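Local structure of bacillaene synthase dehydratase PksH (Bacillus subtilis, 3HP0) at residues Val53-Gly58 against Val102-Val107; Met94-Gly99 against Val119-Ile124; Pro149-Arg154 against Trp178-Ala183. The protein dehydrates the (S)-3-hydroxy-3-methylglutaryl group carried on the synthase PksL to a 3-methylglutaconyl group during assembly of the antibiotic bacillaene. All coordinates share one frame; numbering follows the deposited sequence.

Contact 1 (Val53-Gly58 against Val102-Val107); sequences VVVLEG and VTISHV
Four backbone hydrogen bonds zip strands 53-57 and 102-107 together in parallel, the N-to-C directions of the two segments 18° apart. V54, I104 and L56 each give an N-H to the other strand and take one back. The N of V54 reaches the O of V102 (3.0 Å), I104 N the O of V54 (2.9 Å) and L56 N the O of I104; the last two lie almost along the C=O axis. H106 N closes the ladder on L56 O at 3.1 Å, the most bent of the four. Between these rungs, CA-H groups of V53, T103 and V55 lean on the carbonyls of V102, V54 and I104.

Apolar contact between side chains gathers on the face of V53, V55, V102 and I104. I104 holds CG1 beside its own backbone N (chi1 -51°) and runs on extended, so CD1 crosses obliquely to CG1 of V53 at 3.8 Å and also comes near CG2 of V55. L56, on the other face, leans CD1 toward the O of I104 at 3.7 Å.

Polar side chains look mostly past this pair. The carboxylate of E57 brings OE2 to the edge of the H106 ring, 3.7 Å from CD2, while its OE1 makes a long, weak ion pair with R12; NE2 of the ring is hydrogen-bonded to D189. On the L56 face, T103 OG1 is bonded to the O of L96 and S105 OG to T122 OG1.

These are inner strands of the crotonase core sheet: strand 17-22 pairs with the far edge of 53-57, strand 124-127 with that of 102-107. Helix 190-199 packs L199 on V53, V102 and I104, while the loop residue T122 meets L56 and T103 on the other face.

Contact 2 (Met94-Gly99 against Val119-Ile124); sequences MKLQTG and VSATDI
A partly buried packing of two helix ends joins the C-terminal turn of helix 87-98 to the end of helix 115-121, where the chain of this crotonase fold turns into strand 124-127. The junction lies against the central sheet, and no direct hydrogen bond links the two segments. L96 and A121 supply its apolar part, CD2 of L96 standing 4.3 Å from CB of A121. Beside them Q97 turns CG anti to its carbonyl carbon (chi1 -61°) and extends past the last helical carbonyl of A121.

The acidic end of D123 faces the closing turn of helix 87-98 but is held from other directions: OD2 forms a salt bridge with K211 and accepts the backbone N-H of T103. K211 also makes a weak hydrogen bond to the O of Q97, so one lysine bridges the two segments, strongly to D123 and only weakly to Q97. The lysine charge probably eases the repulsion between D123 OD2 and the O of L96, 3.5 Å apart. Tightest of all is the methylene of Q97, whose CG presses to 3.0 Å from the O of A121.

Contact 3 (Pro149-Arg154 against Trp178-Ala183); sequences PFLIRR and WGLIDA
Helix 148-155 runs its last turns past an irregular stretch that begins where helix 172-178 stops, and the two backbones come nearest at R154 and L180, 5.8 Å between CA atoms. G179 leaves the helix with a positive phi of 102°, and a CB there would crowd the O of R154.

R154 carries the contact. Its chain is extended from CG to NE and lays the guanidinium along the backbone of the loop, with D182 coming in at about a right angle. NH1 and NH2 both grip a single oxygen, OD1 of D182, at 3.1 Å and 3.2 Å respectively. The NH2 bond uses the syn lone pair, whereas NH1 meets the same oxygen from above the carboxylate plane, with the guanidinium and carboxylate planes 65° apart. NH1 also donates to the O of G179 at 3.1 Å. On the other side of the group, NE is bonded to S120 O and NH2 to T122 O, which fixes its rotation; OD1 of D182 additionally accepts the N-H of A125. Apolar packing is smaller: CD1 of L151 meets CD1 of L180 at 3.8 Å.

The result is a buttressed arginine-aspartate salt bridge, pinning the loop after helix 172-178 to the crotonase core, with the side chain of L151 about 9 Å from that of the active-site residue E137.

In the fold
Contacts 1 and 2 alternate along the chain, helix 87-98 leading, after a short connection, into strand 102-107, while contact 3 follows both. Their centres lie about 10 Å apart for contacts 1 and 2, about 11 Å for contacts 2 and 3, and about 15 Å for contacts 1 and 3, which do not touch. Segment 119-124 touches both other contacts: one side joins the central sheet through the probable bond from S105 N to I124 O, the other receives the guanidinium of R154. Helices 87-98 and 148-155 also meet, Q97 packing on F150 and R153. Sheet, helix ends and the later loop thus form one continuous core within the crotonase fold.

Contact 1 (Val53-Gly58 against Val102-Val107)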
ATOM      1  N   VAL A  53       5.678 -14.191   9.879  1.00 25.83           N
ATOM      2  CA  VAL A  53       5.206 -13.720   8.582  1.00 24.08           C
ATOM      3  C   VAL A  53       3.836 -13.079   8.678  1.00 24.02           C
ATOM      4  O   VAL A  53       2.974 -13.567   9.394  1.00 24.06           O
ATOM      5  CB  VAL A  53       5.121 -14.875   7.523  1.00 23.20           C
ATOM      6  CG1 VAL A  53       4.681 -14.317   6.165  1.00 19.81           C
ATOM      7  CG2 VAL A  53       6.463 -15.573   7.382  1.00 19.53           C
ATOM      8  N   VAL A  54       3.644 -11.977   7.951  1.00 24.67           N
ATOM      9  CA  VAL A  54       2.359 -11.289   7.917  1.00 22.94           C
ATOM     10  C   VAL A  54       1.924 -11.202   6.458  1.00 24.48           C
ATOM     11  O   VAL A  54       2.666 -10.683   5.616  1.00 24.57           O
ATOM     12  CB  VAL A  54       2.450  -9.854   8.476  1.00 22.36           C
ATOM     13  CG1 VAL A  54       1.073  -9.206   8.435  1.00 19.79           C
ATOM     14  CG2 VAL A  54       3.008  -9.862   9.902  1.00 22.59           C
ATOM     15  N   VAL A  55       0.732 -11.713   6.161  1.00 24.54           N
ATOM     16  CA  VAL A  55       0.203 -11.688   4.802  1.00 27.24           C
ATOM     17  C   VAL A  55      -0.964 -10.709   4.699  1.00 29.03           C
ATOM     18  O   VAL A  55      -1.824 -10.656   5.577  1.00 28.28           O
ATOM     19  CB  VAL A  55      -0.282 -13.090   4.358  1.00 26.44           C
ATOM     20  CG1 VAL A  55      -0.893 -13.012   2.972  1.00 24.23           C
ATOM     21  CG2 VAL A  55       0.886 -14.076   4.371  1.00 25.10           C
ATOM     22  N   LEU A  56      -0.975  -9.931   3.627  1.00 30.85           N
ATOM     23  CA  LEU A  56      -2.030  -8.956   3.393  1.00 36.54           C
ATOM     24  C   LEU A  56      -2.861  -9.439   2.213  1.00 38.08           C
ATOM     25  O   LEU A  56      -2.309  -9.886   1.214  1.00 37.47           O
ATOM     26  CB  LEU A  56      -1.427  -7.581   3.076  1.00 37.98           C
ATOM     27  CG  LEU A  56      -0.792  -6.747   4.203  1.00 39.81           C
ATOM     28  CD1 LEU A  56       0.272  -7.551   4.937  1.00 39.94           C
ATOM     29  CD2 LEU A  56      -0.193  -5.476   3.608  1.00 37.75           C
ATOM     30  N   GLU A  57      -4.182  -9.348   2.305  1.00 44.00           N
ATOM     31  CA  GLU A  57      -5.013  -9.824   1.203  1.00 50.70           C
ATOM     32  C   GLU A  57      -6.479  -9.422   1.299  1.00 56.04           C
ATOM     33  O   GLU A  57      -6.832  -8.445   1.968  1.00 55.54           O
ATOM     34  CB  GLU A  57      -4.931 -11.335   1.138  1.00 50.25           C
ATOM     35  CG  GLU A  57      -5.391 -11.982   2.423  1.00 51.26           C
ATOM     36  CD  GLU A  57      -5.415 -13.483   2.338  1.00 52.78           C
ATOM     37  OE1 GLU A  57      -6.206 -14.096   3.085  1.00 53.14           O
ATOM     38  OE2 GLU A  57      -4.642 -14.053   1.535  1.00 52.72           O
ATOM     39  N   GLY A  58      -7.318 -10.206   0.620  1.00 62.36           N
ATOM     40  CA  GLY A  58      -8.755  -9.988   0.603  1.00 67.84           C
ATOM     41  C   GLY A  58      -9.203  -9.211  -0.621  1.00 71.52           C
ATOM     42  O   GLY A  58     -10.091  -8.355  -0.537  1.00 73.79           O
ATOM     43  N   VAL A 102       8.529 -10.983   8.058  1.00 19.97           N
ATOM     44  CA  VAL A 102       8.535 -10.812   6.623  1.00 19.49           C
ATOM     45  C   VAL A 102       7.108 -10.501   6.213  1.00 19.64           C
ATOM     46  O   VAL A 102       6.193 -11.279   6.503  1.00 20.83           O
ATOM     47  CB  VAL A 102       9.043 -12.102   5.943  1.00 20.05           C
ATOM     48  CG1 VAL A 102       8.841 -12.036   4.439  1.00 18.14           C
ATOM     49  CG2 VAL A 102      10.533 -12.291   6.281  1.00 18.53           C
ATOM     50  N   THR A 103       6.905  -9.343   5.580  1.00 18.53           N
ATOM     51  CA  THR A 103       5.566  -8.968   5.154  1.00 18.58           C
ATOM     52  C   THR A 103       5.382  -9.318   3.689  1.00 18.37           C
ATOM     53  O   THR A 103       6.312  -9.203   2.893  1.00 18.57           O
ATOM     54  CB  THR A 103       5.284  -7.466   5.411  1.00 16.68           C
ATOM     55  OG1 THR A 103       6.201  -6.661   4.668  1.00 14.75           O
ATOM     56  CG2 THR A 103       5.437  -7.156   6.904  1.00 13.34           C
ATOM     57  N   ILE A 104       4.175  -9.761   3.351  1.00 20.61           N
ATOM     58  CA  ILE A 104       3.853 -10.177   1.992  1.00 23.54           C
ATOM     59  C   ILE A 104       2.520  -9.655   1.503  1.00 24.17           C
ATOM     60  O   ILE A 104       1.521  -9.731   2.208  1.00 24.70           O
ATOM     61  CB  ILE A 104       3.747 -11.723   1.855  1.00 23.65           C
ATOM     62  CG1 ILE A 104       4.976 -12.407   2.437  1.00 24.81           C
ATOM     63  CG2 ILE A 104       3.583 -12.104   0.383  1.00 25.70           C
ATOM     64  CD1 ILE A 104       4.884 -13.912   2.364  1.00 25.54           C
ATOM     65  N   SER A 105       2.523  -9.150   0.276  1.00 25.36           N
ATOM     66  CA  SER A 105       1.313  -8.670  -0.373  1.00 28.55           C
ATOM     67  C   SER A 105       0.855  -9.786  -1.297  1.00 29.84           C
ATOM     68  O   SER A 105       1.669 -10.410  -2.000  1.00 27.54           O
ATOM     69  CB  SER A 105       1.589  -7.437  -1.233  1.00 28.37           C
ATOM     70  OG  SER A 105       1.616  -6.268  -0.452  1.00 36.54           O
ATOM     71  N   HIS A 106      -0.443 -10.043  -1.286  1.00 30.62           N
ATOM     72  CA  HIS A 106      -1.015 -11.058  -2.153  1.00 33.03           C
ATOM     73  C   HIS A 106      -2.044 -10.282  -2.957  1.00 33.57           C
ATOM     74  O   HIS A 106      -3.124  -9.957  -2.462  1.00 32.32           O
ATOM     75  CB  HIS A 106      -1.662 -12.167  -1.328  1.00 35.60           C
ATOM     76  CG  HIS A 106      -2.252 -13.261  -2.157  1.00 38.78           C
ATOM     77  ND1 HIS A 106      -1.753 -13.603  -3.394  1.00 41.45           N
ATOM     78  CD2 HIS A 106      -3.293 -14.094  -1.927  1.00 40.53           C
ATOM     79  CE1 HIS A 106      -2.463 -14.597  -3.892  1.00 40.10           C
ATOM     80  NE2 HIS A 106      -3.404 -14.915  -3.022  1.00 41.24           N
ATOM     81  N   VAL A 107      -1.689  -9.981  -4.200  1.00 34.20           N
ATOM     82  CA  VAL A 107      -2.536  -9.181  -5.063  1.00 35.71           C
ATOM     83  C   VAL A 107      -3.293  -9.880  -6.182  1.00 36.65           C
ATOM     84  O   VAL A 107      -2.752 -10.725  -6.898  1.00 35.81           O
ATOM     85  CB  VAL A 107      -1.713  -8.039  -5.712  1.00 36.58           C
ATOM     86  CG1 VAL A 107      -2.355  -6.709  -5.408  1.00 37.65           C
ATOM     87  CG2 VAL A 107      -0.284  -8.061  -5.202  1.00 37.63           C
TER

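Contact 2 (Met94-Gly99 against Val119-Ile124)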
HETATM    1  N   MSE A  94       5.857   1.965   6.564  1.00 23.75           N
HETATM    2  CA  MSE A  94       7.248   1.872   7.009  1.00 24.71           C
HETATM    3  C   MSE A  94       7.421   0.663   7.922  1.00 21.71           C
HETATM    4  O   MSE A  94       8.428  -0.033   7.865  1.00 20.42           O
HETATM    5  CB  MSE A  94       7.671   3.126   7.768  1.00 27.26           C
HETATM    6  CG  MSE A  94       7.816   4.363   6.909  1.00 37.15           C
HETATM    7 SE   MSE A  94       8.997   5.674   7.741  1.00 50.44          SE
HETATM    8  CE  MSE A  94      10.681   4.982   7.069  1.00 45.23           C
ATOM      9  N   LYS A  95       6.420   0.421   8.758  1.00 22.21           N
ATOM     10  CA  LYS A  95       6.442  -0.690   9.702  1.00 24.51           C
ATOM     11  C   LYS A  95       6.552  -2.004   8.917  1.00 24.83           C
ATOM     12  O   LYS A  95       7.331  -2.896   9.272  1.00 25.35           O
ATOM     13  CB  LYS A  95       5.154  -0.681  10.534  1.00 27.43           C
ATOM     14  CG  LYS A  95       5.266  -1.276  11.925  1.00 32.73           C
ATOM     15  CD  LYS A  95       6.056  -0.350  12.839  1.00 39.74           C
ATOM     16  CE  LYS A  95       5.698  -0.567  14.311  1.00 41.40           C
ATOM     17  NZ  LYS A  95       6.356   0.434  15.219  1.00 42.49           N
ATOM     18  N   LEU A  96       5.760  -2.115   7.853  1.00 23.30           N
ATOM     19  CA  LEU A  96       5.774  -3.299   7.012  1.00 21.97           C
ATOM     20  C   LEU A  96       7.183  -3.597   6.539  1.00 21.82           C
ATOM     21  O   LEU A  96       7.568  -4.758   6.433  1.00 21.44           O
ATOM     22  CB  LEU A  96       4.866  -3.100   5.800  1.00 24.87           C
ATOM     23  CG  LEU A  96       3.383  -3.472   5.869  1.00 24.17           C
ATOM     24  CD1 LEU A  96       2.919  -3.739   7.287  1.00 27.05           C
ATOM     25  CD2 LEU A  96       2.601  -2.348   5.237  1.00 26.12           C
ATOM     26  N   GLN A  97       7.954  -2.550   6.254  1.00 20.95           N
ATOM     27  CA  GLN A  97       9.333  -2.728   5.796  1.00 22.18           C
ATOM     28  C   GLN A  97      10.330  -2.924   6.936  1.00 22.83           C
ATOM     29  O   GLN A  97      11.437  -3.424   6.726  1.00 23.03           O
ATOM     30  CB  GLN A  97       9.818  -1.500   5.037  1.00 23.29           C
ATOM     31  CG  GLN A  97       9.089  -1.126   3.805  1.00 24.81           C
ATOM     32  CD  GLN A  97       9.938  -0.218   2.940  1.00 28.74           C
ATOM     33  OE1 GLN A  97      10.258   0.911   3.328  1.00 29.42           O
ATOM     34  NE2 GLN A  97      10.324  -0.712   1.768  1.00 28.69           N
ATOM     35  N   THR A  98       9.940  -2.528   8.137  1.00 22.14           N
ATOM     36  CA  THR A  98      10.853  -2.574   9.266  1.00 24.78           C
ATOM     37  C   THR A  98      10.607  -3.591  10.378  1.00 22.64           C
ATOM     38  O   THR A  98      11.537  -3.994  11.061  1.00 21.25           O
ATOM     39  CB  THR A  98      10.930  -1.164   9.917  1.00 26.30           C
ATOM     40  OG1 THR A  98      11.317  -0.203   8.925  1.00 29.18           O
ATOM     41  CG2 THR A  98      11.970  -1.142  11.018  1.00 32.76           C
ATOM     42  N   GLY A  99       9.362  -3.998  10.558  1.00 21.54           N
ATOM     43  CA  GLY A  99       9.042  -4.923  11.626  1.00 23.80           C
ATOM     44  C   GLY A  99       9.750  -6.264  11.653  1.00 25.03           C
ATOM     45  O   GLY A  99      10.255  -6.738  10.634  1.00 22.62           O
ATOM     46  N   VAL A 119       1.467  -2.737  -1.430  1.00 20.81           N
ATOM     47  CA  VAL A 119       2.232  -3.709  -2.204  1.00 22.14           C
ATOM     48  C   VAL A 119       3.721  -3.379  -2.301  1.00 23.19           C
ATOM     49  O   VAL A 119       4.572  -4.270  -2.229  1.00 24.28           O
ATOM     50  CB  VAL A 119       1.653  -3.858  -3.631  1.00 21.78           C
ATOM     51  CG1 VAL A 119       2.532  -4.766  -4.455  1.00 21.32           C
ATOM     52  CG2 VAL A 119       0.223  -4.421  -3.565  1.00 22.08           C
ATOM     53  N   SER A 120       4.026  -2.097  -2.459  1.00 21.28           N
ATOM     54  CA  SER A 120       5.399  -1.642  -2.580  1.00 21.73           C
ATOM     55  C   SER A 120       6.157  -1.794  -1.274  1.00 21.80           C
ATOM     56  O   SER A 120       7.334  -2.158  -1.278  1.00 20.73           O
ATOM     57  CB  SER A 120       5.439  -0.165  -2.983  1.00 23.26           C
ATOM     58  OG  SER A 120       4.699   0.077  -4.165  1.00 28.31           O
ATOM     59  N   ALA A 121       5.473  -1.498  -0.169  1.00 19.61           N
ATOM     60  CA  ALA A 121       6.065  -1.551   1.159  1.00 19.30           C
ATOM     61  C   ALA A 121       6.356  -2.947   1.697  1.00 19.49           C
ATOM     62  O   ALA A 121       7.345  -3.134   2.421  1.00 19.65           O
ATOM     63  CB  ALA A 121       5.172  -0.808   2.141  1.00 21.14           C
ATOM     64  N   THR A 122       5.508  -3.923   1.362  1.00 14.99           N
ATOM     65  CA  THR A 122       5.710  -5.269   1.854  1.00 14.72           C
ATOM     66  C   THR A 122       7.059  -5.788   1.392  1.00 15.20           C
ATOM     67  O   THR A 122       7.560  -5.384   0.341  1.00 16.25           O
ATOM     68  CB  THR A 122       4.561  -6.234   1.405  1.00 17.57           C
ATOM     69  OG1 THR A 122       4.501  -6.338  -0.029  1.00 14.60           O
ATOM     70  CG2 THR A 122       3.215  -5.718   1.937  1.00 15.50           C
ATOM     71  N   ASP A 123       7.663  -6.654   2.199  1.00 16.12           N
ATOM     72  CA  ASP A 123       8.964  -7.238   1.878  1.00 18.58           C
ATOM     73  C   ASP A 123       8.883  -8.071   0.603  1.00 20.47           C
ATOM     74  O   ASP A 123       9.856  -8.162  -0.145  1.00 18.89           O
ATOM     75  CB  ASP A 123       9.434  -8.161   3.000  1.00 19.86           C
ATOM     76  CG  ASP A 123       9.738  -7.420   4.283  1.00 23.18           C
ATOM     77  OD1 ASP A 123      10.616  -6.526   4.263  1.00 27.36           O
ATOM     78  OD2 ASP A 123       9.109  -7.742   5.313  1.00 24.13           O
ATOM     79  N   ILE A 124       7.717  -8.686   0.389  1.00 20.22           N
ATOM     80  CA  ILE A 124       7.465  -9.543  -0.760  1.00 22.19           C
ATOM     81  C   ILE A 124       6.051  -9.362  -1.292  1.00 23.53           C
ATOM     82  O   ILE A 124       5.074  -9.420  -0.536  1.00 25.36           O
ATOM     83  CB  ILE A 124       7.641 -11.024  -0.387  1.00 22.40           C
ATOM     84  CG1 ILE A 124       9.081 -11.259   0.070  1.00 19.43           C
ATOM     85  CG2 ILE A 124       7.244 -11.922  -1.573  1.00 18.58           C
ATOM     86  CD1 ILE A 124       9.376 -12.682   0.434  1.00 13.86           C
TER

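Contact 3 (Pro149-Arg154 against Trp178-Ala183)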
ATOM      1  N   PRO A 149       7.851   7.067  -2.582  1.00 23.38           N
ATOM      2  CA  PRO A 149       9.144   6.641  -2.021  1.00 20.61           C
ATOM      3  C   PRO A 149       9.264   5.114  -1.935  1.00 19.28           C
ATOM      4  O   PRO A 149      10.329   4.541  -2.184  1.00 16.91           O
ATOM      5  CB  PRO A 149       9.179   7.320  -0.651  1.00 20.58           C
ATOM      6  CG  PRO A 149       8.325   8.554  -0.867  1.00 24.00           C
ATOM      7  CD  PRO A 149       7.164   8.003  -1.675  1.00 21.74           C
ATOM      8  N   PHE A 150       8.162   4.466  -1.582  1.00 19.83           N
ATOM      9  CA  PHE A 150       8.122   3.004  -1.492  1.00 20.60           C
ATOM     10  C   PHE A 150       8.181   2.393  -2.908  1.00 19.57           C
ATOM     11  O   PHE A 150       8.915   1.432  -3.151  1.00 18.43           O
ATOM     12  CB  PHE A 150       6.837   2.568  -0.776  1.00 20.86           C
ATOM     13  CG  PHE A 150       6.759   3.017   0.664  1.00 21.47           C
ATOM     14  CD1 PHE A 150       7.396   2.289   1.672  1.00 19.88           C
ATOM     15  CD2 PHE A 150       6.087   4.193   1.006  1.00 20.95           C
ATOM     16  CE1 PHE A 150       7.365   2.721   2.988  1.00 18.43           C
ATOM     17  CE2 PHE A 150       6.050   4.638   2.333  1.00 20.05           C
ATOM     18  CZ  PHE A 150       6.689   3.900   3.322  1.00 18.45           C
ATOM     19  N   LEU A 151       7.419   2.972  -3.836  1.00 18.36           N
ATOM     20  CA  LEU A 151       7.397   2.490  -5.211  1.00 17.09           C
ATOM     21  C   LEU A 151       8.786   2.628  -5.817  1.00 18.15           C
ATOM     22  O   LEU A 151       9.328   1.680  -6.407  1.00 18.74           O
ATOM     23  CB  LEU A 151       6.378   3.278  -6.061  1.00 17.60           C
ATOM     24  CG  LEU A 151       6.244   2.783  -7.521  1.00 19.52           C
ATOM     25  CD1 LEU A 151       5.849   1.301  -7.533  1.00 18.67           C
ATOM     26  CD2 LEU A 151       5.202   3.594  -8.282  1.00 18.49           C
ATOM     27  N   ILE A 152       9.363   3.812  -5.652  1.00 17.37           N
ATOM     28  CA  ILE A 152      10.684   4.107  -6.176  1.00 18.06           C
ATOM     29  C   ILE A 152      11.743   3.159  -5.637  1.00 19.25           C
ATOM     30  O   ILE A 152      12.634   2.736  -6.372  1.00 18.76           O
ATOM     31  CB  ILE A 152      11.075   5.572  -5.861  1.00 20.64           C
ATOM     32  CG1 ILE A 152      10.219   6.501  -6.730  1.00 18.96           C
ATOM     33  CG2 ILE A 152      12.600   5.780  -6.044  1.00 13.55           C
ATOM     34  CD1 ILE A 152      10.508   7.973  -6.539  1.00 21.37           C
ATOM     35  N   ARG A 153      11.653   2.817  -4.356  1.00 21.11           N
ATOM     36  CA  ARG A 153      12.634   1.899  -3.793  1.00 23.98           C
ATOM     37  C   ARG A 153      12.581   0.550  -4.538  1.00 23.57           C
ATOM     38  O   ARG A 153      13.591  -0.135  -4.670  1.00 24.44           O
ATOM     39  CB  ARG A 153      12.393   1.672  -2.293  1.00 24.92           C
ATOM     40  CG  ARG A 153      13.278   0.546  -1.735  1.00 27.57           C
ATOM     41  CD  ARG A 153      12.851   0.020  -0.363  1.00 28.77           C
ATOM     42  NE  ARG A 153      13.432  -1.307  -0.135  1.00 32.00           N
ATOM     43  CZ  ARG A 153      12.994  -2.431  -0.710  1.00 30.66           C
ATOM     44  NH1 ARG A 153      11.954  -2.401  -1.541  1.00 29.50           N
ATOM     45  NH2 ARG A 153      13.618  -3.581  -0.486  1.00 27.09           N
ATOM     46  N   ARG A 154      11.401   0.183  -5.026  1.00 23.40           N
ATOM     47  CA  ARG A 154      11.238  -1.083  -5.738  1.00 24.40           C
ATOM     48  C   ARG A 154      11.570  -1.075  -7.226  1.00 22.86           C
ATOM     49  O   ARG A 154      12.233  -1.986  -7.714  1.00 23.50           O
ATOM     50  CB  ARG A 154       9.802  -1.607  -5.585  1.00 24.21           C
ATOM     51  CG  ARG A 154       9.617  -2.616  -4.476  1.00 22.42           C
ATOM     52  CD  ARG A 154       8.166  -3.043  -4.355  1.00 20.23           C
ATOM     53  NE  ARG A 154       8.013  -4.067  -3.333  1.00 21.53           N
ATOM     54  CZ  ARG A 154       8.152  -5.374  -3.546  1.00 25.04           C
ATOM     55  NH1 ARG A 154       8.436  -5.829  -4.764  1.00 24.97           N
ATOM     56  NH2 ARG A 154       8.051  -6.226  -2.526  1.00 23.38           N
ATOM     57  N   TRP A 178       9.767  -4.962 -13.882  1.00 28.30           N
ATOM     58  CA  TRP A 178      10.241  -3.776 -13.173  1.00 27.76           C
ATOM     59  C   TRP A 178      10.647  -3.998 -11.717  1.00 27.20           C
ATOM     60  O   TRP A 178      11.411  -3.216 -11.154  1.00 28.36           O
ATOM     61  CB  TRP A 178       9.179  -2.680 -13.220  1.00 27.44           C
ATOM     62  CG  TRP A 178       8.846  -2.204 -14.601  1.00 28.21           C
ATOM     63  CD1 TRP A 178       9.400  -2.624 -15.778  1.00 29.49           C
ATOM     64  CD2 TRP A 178       7.882  -1.202 -14.947  1.00 28.80           C
ATOM     65  NE1 TRP A 178       8.843  -1.943 -16.832  1.00 29.95           N
ATOM     66  CE2 TRP A 178       7.913  -1.059 -16.350  1.00 29.56           C
ATOM     67  CE3 TRP A 178       7.003  -0.401 -14.204  1.00 27.62           C
ATOM     68  CZ2 TRP A 178       7.091  -0.156 -17.028  1.00 31.02           C
ATOM     69  CZ3 TRP A 178       6.189   0.496 -14.877  1.00 30.10           C
ATOM     70  CH2 TRP A 178       6.244   0.616 -16.276  1.00 30.42           C
ATOM     71  N   GLY A 179      10.136  -5.055 -11.101  1.00 26.05           N
ATOM     72  CA  GLY A 179      10.474  -5.310  -9.718  1.00 22.48           C
ATOM     73  C   GLY A 179       9.358  -4.905  -8.778  1.00 21.05           C
ATOM     74  O   GLY A 179       9.507  -5.041  -7.565  1.00 18.95           O
ATOM     75  N   LEU A 180       8.249  -4.400  -9.328  1.00 19.43           N
ATOM     76  CA  LEU A 180       7.105  -4.001  -8.509  1.00 19.50           C
ATOM     77  C   LEU A 180       6.590  -5.207  -7.729  1.00 22.58           C
ATOM     78  O   LEU A 180       6.178  -5.087  -6.580  1.00 25.25           O
ATOM     79  CB  LEU A 180       5.980  -3.434  -9.372  1.00 19.88           C
ATOM     80  CG  LEU A 180       4.676  -3.134  -8.606  1.00 21.15           C
ATOM     81  CD1 LEU A 180       4.986  -2.404  -7.297  1.00 18.22           C
ATOM     82  CD2 LEU A 180       3.736  -2.295  -9.467  1.00 19.50           C
ATOM     83  N   ILE A 181       6.602  -6.373  -8.357  1.00 24.05           N
ATOM     84  CA  ILE A 181       6.167  -7.573  -7.683  1.00 27.53           C
ATOM     85  C   ILE A 181       7.213  -8.665  -7.901  1.00 28.71           C
ATOM     86  O   ILE A 181       7.833  -8.748  -8.968  1.00 29.08           O
ATOM     87  CB  ILE A 181       4.756  -8.070  -8.190  1.00 29.27           C
ATOM     88  CG1 ILE A 181       4.739  -8.136  -9.706  1.00 30.38           C
ATOM     89  CG2 ILE A 181       3.635  -7.164  -7.681  1.00 30.37           C
ATOM     90  CD1 ILE A 181       5.220  -9.459 -10.225  1.00 37.79           C
ATOM     91  N   ASP A 182       7.427  -9.479  -6.874  1.00 27.87           N
ATOM     92  CA  ASP A 182       8.370 -10.586  -6.935  1.00 30.50           C
ATOM     93  C   ASP A 182       7.446 -11.774  -7.189  1.00 32.95           C
ATOM     94  O   ASP A 182       6.535 -12.018  -6.409  1.00 38.96           O
ATOM     95  CB  ASP A 182       9.078 -10.774  -5.575  1.00 28.48           C
ATOM     96  CG  ASP A 182       9.462  -9.462  -4.920  1.00 26.93           C
ATOM     97  OD1 ASP A 182       8.622  -8.857  -4.214  1.00 24.73           O
ATOM     98  OD2 ASP A 182      10.614  -9.002  -5.096  1.00 28.60           O
ATOM     99  N   ALA A 183       7.632 -12.492  -8.283  1.00 32.50           N
ATOM    100  CA  ALA A 183       6.782 -13.665  -8.565  1.00 32.16           C
ATOM    101  C   ALA A 183       5.263 -13.433  -8.653  1.00 32.89           C
ATOM    102  O   ALA A 183       4.658 -12.707  -7.872  1.00 32.82           O
ATOM    103  CB  ALA A 183       7.042 -14.743  -7.546  1.00 29.91           C
TER